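Local atomic coordinates of particle-associated lyase (Acinetobacter bacteriophage AP22, PDB entry 4Y9V), a protein that probably cleaves the capsular polysaccharide of Acinetobacter baumannii as a trimeric phage tailspike with a pectin lyase-like fold. Residues A[364-375]-A[391-402]. Residues are numbered along the deposited sequence; the frame is centred on the assembly and turned at random.
Sequences NCDIYEREGQGC and NTYYTKTPLNSW
Glu369, buried where strand 366-368 gives way to a turn, reaches into the loop after strand 391-394 and ties it down with both carboxylate oxygens. Its CG stands anti to the backbone N (chi1 -166°) and the chain runs on extended, carrying OE1 to Lys396 N (2.8 Å) and, on its syn lone pair, to Thr397 N. OE2 takes the hydroxyl OG1 of Thr397 at 2.6 Å from the syn side and Gly374 N, just past the Arg370-Gln373 turn, on the anti lone pair; four donors thus fix the group's rotation and should favour its ionised form. Thr397 OG1 in turn closes an ST turn by accepting from Leu399 N. Farther along, Gln373 OE1 receives Ser401 N (2.8 Å) and Trp402 N, while its NE2 donates to Asn400 OD1. Tyr368 and Tyr394 lie side by side, CD1 of Tyr368 packed on CB of Tyr394 at 3.7 Å, their rings slid apart until they barely overlap.

The outer side is looser: Lys396 NZ makes a salt bridge to OE1 of the exposed Glu371 at 3.0 Å and meets a water held by Arg370 O, and the Arg370 guanidinium stands at 81° to the Trp402 indole, NH2 over its face in a cation-pi contact.

Strands 366-368 and 391-394 pair in parallel register on successive coils of the beta-helix, between strands 349-351 and 424-427, with Arg342 of the second subunit salt-bridged to Asp366.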
loop_
_atom_site.group_PDB
_atom_site.type_symbol
_atom_site.label_atom_id
_atom_site.label_comp_id
_atom_site.label_asym_id
_atom_site.label_seq_id
_atom_site.Cartn_x
_atom_site.Cartn_y
_atom_site.Cartn_z
ATOM N N ASN A 364 0.522 -7.426 1.671
ATOM C CA ASN A 364 -0.532 -7.168 2.649
ATOM C C ASN A 364 -1.703 -8.158 2.506
ATOM O O ASN A 364 -2.840 -7.780 2.836
ATOM C CB ASN A 364 -1.033 -5.721 2.562
ATOM C CG ASN A 364 0.117 -4.756 2.747
ATOM O OD1 ASN A 364 0.790 -4.782 3.759
ATOM N ND2 ASN A 364 0.333 -3.939 1.710
ATOM N N CYS A 365 -1.426 -9.354 2.062
ATOM C CA CYS A 365 -2.467 -10.350 1.832
ATOM C C CYS A 365 -2.531 -11.367 2.976
ATOM O O CYS A 365 -1.518 -11.654 3.606
ATOM C CB CYS A 365 -2.215 -11.146 0.540
ATOM S SG CYS A 365 -2.456 -10.190 -0.996
ATOM N N ASP A 366 -3.714 -11.936 3.143
ATOM C CA ASP A 366 -3.948 -13.099 3.985
ATOM C C ASP A 366 -3.935 -14.309 3.056
ATOM O O ASP A 366 -4.804 -14.401 2.182
ATOM C CB ASP A 366 -5.308 -13.022 4.693
ATOM C CG ASP A 366 -5.352 -12.083 5.870
ATOM O OD1 ASP A 366 -6.452 -11.915 6.413
ATOM O OD2 ASP A 366 -4.269 -11.594 6.246
ATOM N N ILE A 367 -2.948 -15.186 3.229
ATOM C CA ILE A 367 -2.751 -16.309 2.319
ATOM C C ILE A 367 -2.817 -17.601 3.126
ATOM O O ILE A 367 -1.976 -17.867 3.978
ATOM C CB ILE A 367 -1.421 -16.227 1.547
ATOM C CG1 ILE A 367 -1.269 -14.866 0.838
ATOM C CG2 ILE A 367 -1.340 -17.392 0.562
ATOM C CD1 ILE A 367 0.048 -14.657 0.171
ATOM N N TYR A 368 -3.855 -18.402 2.826
ATOM C CA TYR A 368 -4.051 -19.682 3.476
ATOM C C TYR A 368 -3.302 -20.797 2.739
ATOM O O TYR A 368 -3.317 -20.889 1.514
ATOM C CB TYR A 368 -5.530 -20.075 3.562
ATOM C CG TYR A 368 -6.339 -19.135 4.415
ATOM C CD1 TYR A 368 -6.415 -19.207 5.785
ATOM C CD2 TYR A 368 -7.053 -18.156 3.772
ATOM C CE1 TYR A 368 -7.177 -18.300 6.556
ATOM C CE2 TYR A 368 -7.809 -17.255 4.476
ATOM C CZ TYR A 368 -7.854 -17.332 5.853
ATOM O OH TYR A 368 -8.640 -16.439 6.550
ATOM N N GLU A 369 -2.700 -21.683 3.508
ATOM C CA GLU A 369 -2.005 -22.821 2.948
ATOM C C GLU A 369 -2.988 -23.741 2.245
ATOM O O GLU A 369 -4.088 -23.999 2.761
ATOM C CB GLU A 369 -1.312 -23.582 4.087
ATOM C CG GLU A 369 -0.296 -24.590 3.576
ATOM C CD GLU A 369 0.325 -25.494 4.618
ATOM O OE1 GLU A 369 -0.196 -25.598 5.739
ATOM O OE2 GLU A 369 1.314 -26.144 4.230
ATOM N N ARG A 370 -2.602 -24.302 1.101
ATOM C CA ARG A 370 -3.410 -25.354 0.481
ATOM C C ARG A 370 -3.305 -26.648 1.295
ATOM O O ARG A 370 -2.340 -26.880 2.054
ATOM C CB ARG A 370 -3.014 -25.597 -0.976
ATOM C CG ARG A 370 -1.621 -26.220 -1.178
ATOM C CD ARG A 370 -1.470 -26.817 -2.548
ATOM N NE ARG A 370 -0.148 -27.437 -2.640
ATOM C CZ ARG A 370 0.316 -28.095 -3.694
ATOM N NH1 ARG A 370 -0.448 -28.255 -4.769
ATOM N NH2 ARG A 370 1.534 -28.578 -3.686
ATOM N N GLU A 371 -4.272 -27.537 1.114
ATOM C CA GLU A 371 -4.239 -28.842 1.762
ATOM C C GLU A 371 -3.000 -29.626 1.392
ATOM O O GLU A 371 -2.443 -30.372 2.213
ATOM C CB GLU A 371 -5.498 -29.648 1.463
ATOM C CG GLU A 371 -6.788 -28.984 1.970
ATOM C CD GLU A 371 -6.762 -28.731 3.456
ATOM O OE1 GLU A 371 -6.621 -29.704 4.245
ATOM O OE2 GLU A 371 -6.778 -27.587 3.909
ATOM N N GLY A 372 -2.553 -29.465 0.138
ATOM C CA GLY A 372 -1.402 -30.171 -0.392
ATOM C C GLY A 372 -0.030 -29.600 -0.007
ATOM O O GLY A 372 0.968 -30.071 -0.563
ATOM N N GLN A 373 -0.008 -28.656 0.910
ATOM C CA GLN A 373 1.161 -27.986 1.503
ATOM C C GLN A 373 1.592 -26.760 0.691
ATOM O O GLN A 373 1.644 -26.775 -0.545
ATOM C CB GLN A 373 2.399 -28.857 1.692
ATOM C CG GLN A 373 2.145 -30.120 2.506
ATOM C CD GLN A 373 3.423 -30.718 3.017
ATOM O OE1 GLN A 373 4.538 -30.304 2.649
ATOM N NE2 GLN A 373 3.302 -31.731 3.880
ATOM N N GLY A 374 1.976 -25.734 1.431
ATOM C CA GLY A 374 2.529 -24.509 0.872
ATOM C C GLY A 374 1.461 -23.433 0.675
ATOM O O GLY A 374 0.277 -23.692 0.502
ATOM N N CYS A 375 1.938 -22.154 0.679
ATOM C CA CYS A 375 1.099 -20.999 0.442
ATOM C C CYS A 375 1.238 -20.370 -0.930
ATOM O O CYS A 375 0.246 -19.861 -1.465
ATOM C CB CYS A 375 1.376 -19.921 1.490
ATOM S SG CYS A 375 0.710 -20.308 3.150
ATOM N N ASN A 391 2.841 -9.951 4.022
ATOM C CA ASN A 391 1.685 -10.843 4.045
ATOM C C ASN A 391 1.579 -11.555 5.399
ATOM O O ASN A 391 2.558 -11.678 6.130
ATOM C CB ASN A 391 1.790 -11.890 2.932
ATOM C CG ASN A 391 1.861 -11.259 1.564
ATOM O OD1 ASN A 391 1.050 -10.400 1.191
ATOM N ND2 ASN A 391 2.856 -11.685 0.777
ATOM N N THR A 392 0.374 -12.076 5.647
ATOM C CA THR A 392 0.114 -12.979 6.763
ATOM C C THR A 392 -0.203 -14.353 6.156
ATOM O O THR A 392 -1.080 -14.457 5.306
ATOM C CB THR A 392 -1.026 -12.476 7.630
ATOM O OG1 THR A 392 -0.659 -11.186 8.130
ATOM C CG2 THR A 392 -1.261 -13.404 8.791
ATOM N N TYR A 393 0.526 -15.356 6.603
ATOM C CA TYR A 393 0.412 -16.711 6.069
ATOM C C TYR A 393 -0.165 -17.602 7.150
ATOM O O TYR A 393 0.296 -17.568 8.298
ATOM C CB TYR A 393 1.794 -17.257 5.653
ATOM C CG TYR A 393 2.578 -16.334 4.745
ATOM C CD1 TYR A 393 3.339 -15.301 5.274
ATOM C CD2 TYR A 393 2.576 -16.495 3.350
ATOM C CE1 TYR A 393 4.080 -14.443 4.472
ATOM C CE2 TYR A 393 3.300 -15.641 2.538
ATOM C CZ TYR A 393 4.053 -14.616 3.100
ATOM O OH TYR A 393 4.722 -13.748 2.253
ATOM N N TYR A 394 -1.160 -18.403 6.789
ATOM C CA TYR A 394 -1.808 -19.315 7.763
ATOM C C TYR A 394 -1.530 -20.721 7.332
ATOM O O TYR A 394 -2.054 -21.147 6.285
ATOM C CB TYR A 394 -3.306 -19.014 7.790
ATOM C CG TYR A 394 -3.668 -17.671 8.370
ATOM C CD1 TYR A 394 -3.619 -17.521 9.748
ATOM C CD2 TYR A 394 -3.983 -16.554 7.621
ATOM C CE1 TYR A 394 -3.928 -16.304 10.356
ATOM C CE2 TYR A 394 -4.272 -15.345 8.223
ATOM C CZ TYR A 394 -4.247 -15.228 9.595
ATOM O OH TYR A 394 -4.523 -14.007 10.184
ATOM N N THR A 395 -0.718 -21.475 8.050
ATOM C CA THR A 395 -0.307 -22.820 7.711
ATOM C C THR A 395 -0.679 -23.796 8.803
ATOM O O THR A 395 -0.872 -23.436 9.963
ATOM C CB THR A 395 1.212 -22.949 7.412
ATOM O OG1 THR A 395 1.962 -22.915 8.643
ATOM C CG2 THR A 395 1.691 -21.871 6.470
ATOM N N LYS A 396 -0.747 -25.074 8.392
ATOM C CA LYS A 396 -1.035 -26.175 9.305
ATOM C C LYS A 396 -0.271 -27.459 8.970
ATOM O O LYS A 396 -0.254 -28.321 9.843
ATOM C CB LYS A 396 -2.529 -26.426 9.414
ATOM C CG LYS A 396 -3.183 -26.849 8.120
ATOM C CD LYS A 396 -4.583 -27.380 8.484
ATOM C CE LYS A 396 -5.413 -27.583 7.258
ATOM N NZ LYS A 396 -4.756 -28.498 6.287
ATOM N N THR A 397 0.314 -27.606 7.832
ATOM C CA THR A 397 1.028 -28.832 7.497
ATOM C C THR A 397 2.489 -28.738 7.972
ATOM O O THR A 397 2.974 -27.675 8.353
ATOM C CB THR A 397 1.022 -29.168 6.001
ATOM O OG1 THR A 397 2.050 -28.438 5.331
ATOM C CG2 THR A 397 -0.343 -29.005 5.386
ATOM N N PRO A 398 3.241 -29.835 7.888
ATOM C CA PRO A 398 4.654 -29.789 8.232
ATOM C C PRO A 398 5.530 -29.086 7.211
ATOM O O PRO A 398 6.724 -28.883 7.490
ATOM C CB PRO A 398 5.077 -31.280 8.379
ATOM C CG PRO A 398 3.757 -32.002 8.587
ATOM C CD PRO A 398 2.801 -31.226 7.700
ATOM N N LEU A 399 5.008 -28.728 6.032
ATOM C CA LEU A 399 5.769 -27.978 5.036
ATOM C C LEU A 399 7.059 -28.696 4.633
ATOM O O LEU A 399 8.050 -28.076 4.243
ATOM C CB LEU A 399 6.036 -26.534 5.469
ATOM C CG LEU A 399 4.751 -25.673 5.574
ATOM C CD1 LEU A 399 4.956 -24.551 6.578
ATOM C CD2 LEU A 399 4.371 -25.127 4.222
ATOM N N ASN A 400 7.010 -30.020 4.666
ATOM C CA ASN A 400 8.167 -30.852 4.328
ATOM C C ASN A 400 8.262 -31.170 2.851
ATOM O O ASN A 400 9.367 -31.337 2.335
ATOM C CB ASN A 400 8.132 -32.164 5.131
ATOM C CG ASN A 400 6.932 -33.017 4.813
ATOM O OD1 ASN A 400 5.817 -32.585 5.076
ATOM N ND2 ASN A 400 7.150 -34.183 4.263
ATOM N N SER A 401 7.115 -31.244 2.170
ATOM C CA SER A 401 7.113 -31.571 0.743
ATOM C C SER A 401 7.036 -30.309 -0.102
ATOM O O SER A 401 7.654 -30.253 -1.178
ATOM C CB SER A 401 5.973 -32.544 0.454
ATOM O OG SER A 401 6.015 -32.869 -0.910
ATOM N N TRP A 402 6.309 -29.282 0.333
ATOM C CA TRP A 402 6.310 -28.000 -0.301
ATOM C C TRP A 402 6.533 -26.965 0.800
ATOM O O TRP A 402 5.887 -27.001 1.843
ATOM C CB TRP A 402 4.963 -27.699 -1.035
ATOM C CG TRP A 402 4.711 -28.693 -2.117
ATOM C CD1 TRP A 402 4.086 -29.909 -2.011
ATOM C CD2 TRP A 402 5.140 -28.588 -3.486
ATOM N NE1 TRP A 402 4.106 -30.567 -3.210
ATOM C CE2 TRP A 402 4.739 -29.777 -4.139
ATOM C CE3 TRP A 402 5.816 -27.601 -4.198
ATOM C CZ2 TRP A 402 5.011 -29.995 -5.478
ATOM C CZ3 TRP A 402 6.085 -27.823 -5.547
ATOM C CH2 TRP A 402 5.677 -29.010 -6.158
HETATM O O HOH W 1 -4.686 -11.478 9.119
HETATM O O HOH W 2 -3.013 -26.802 4.862
#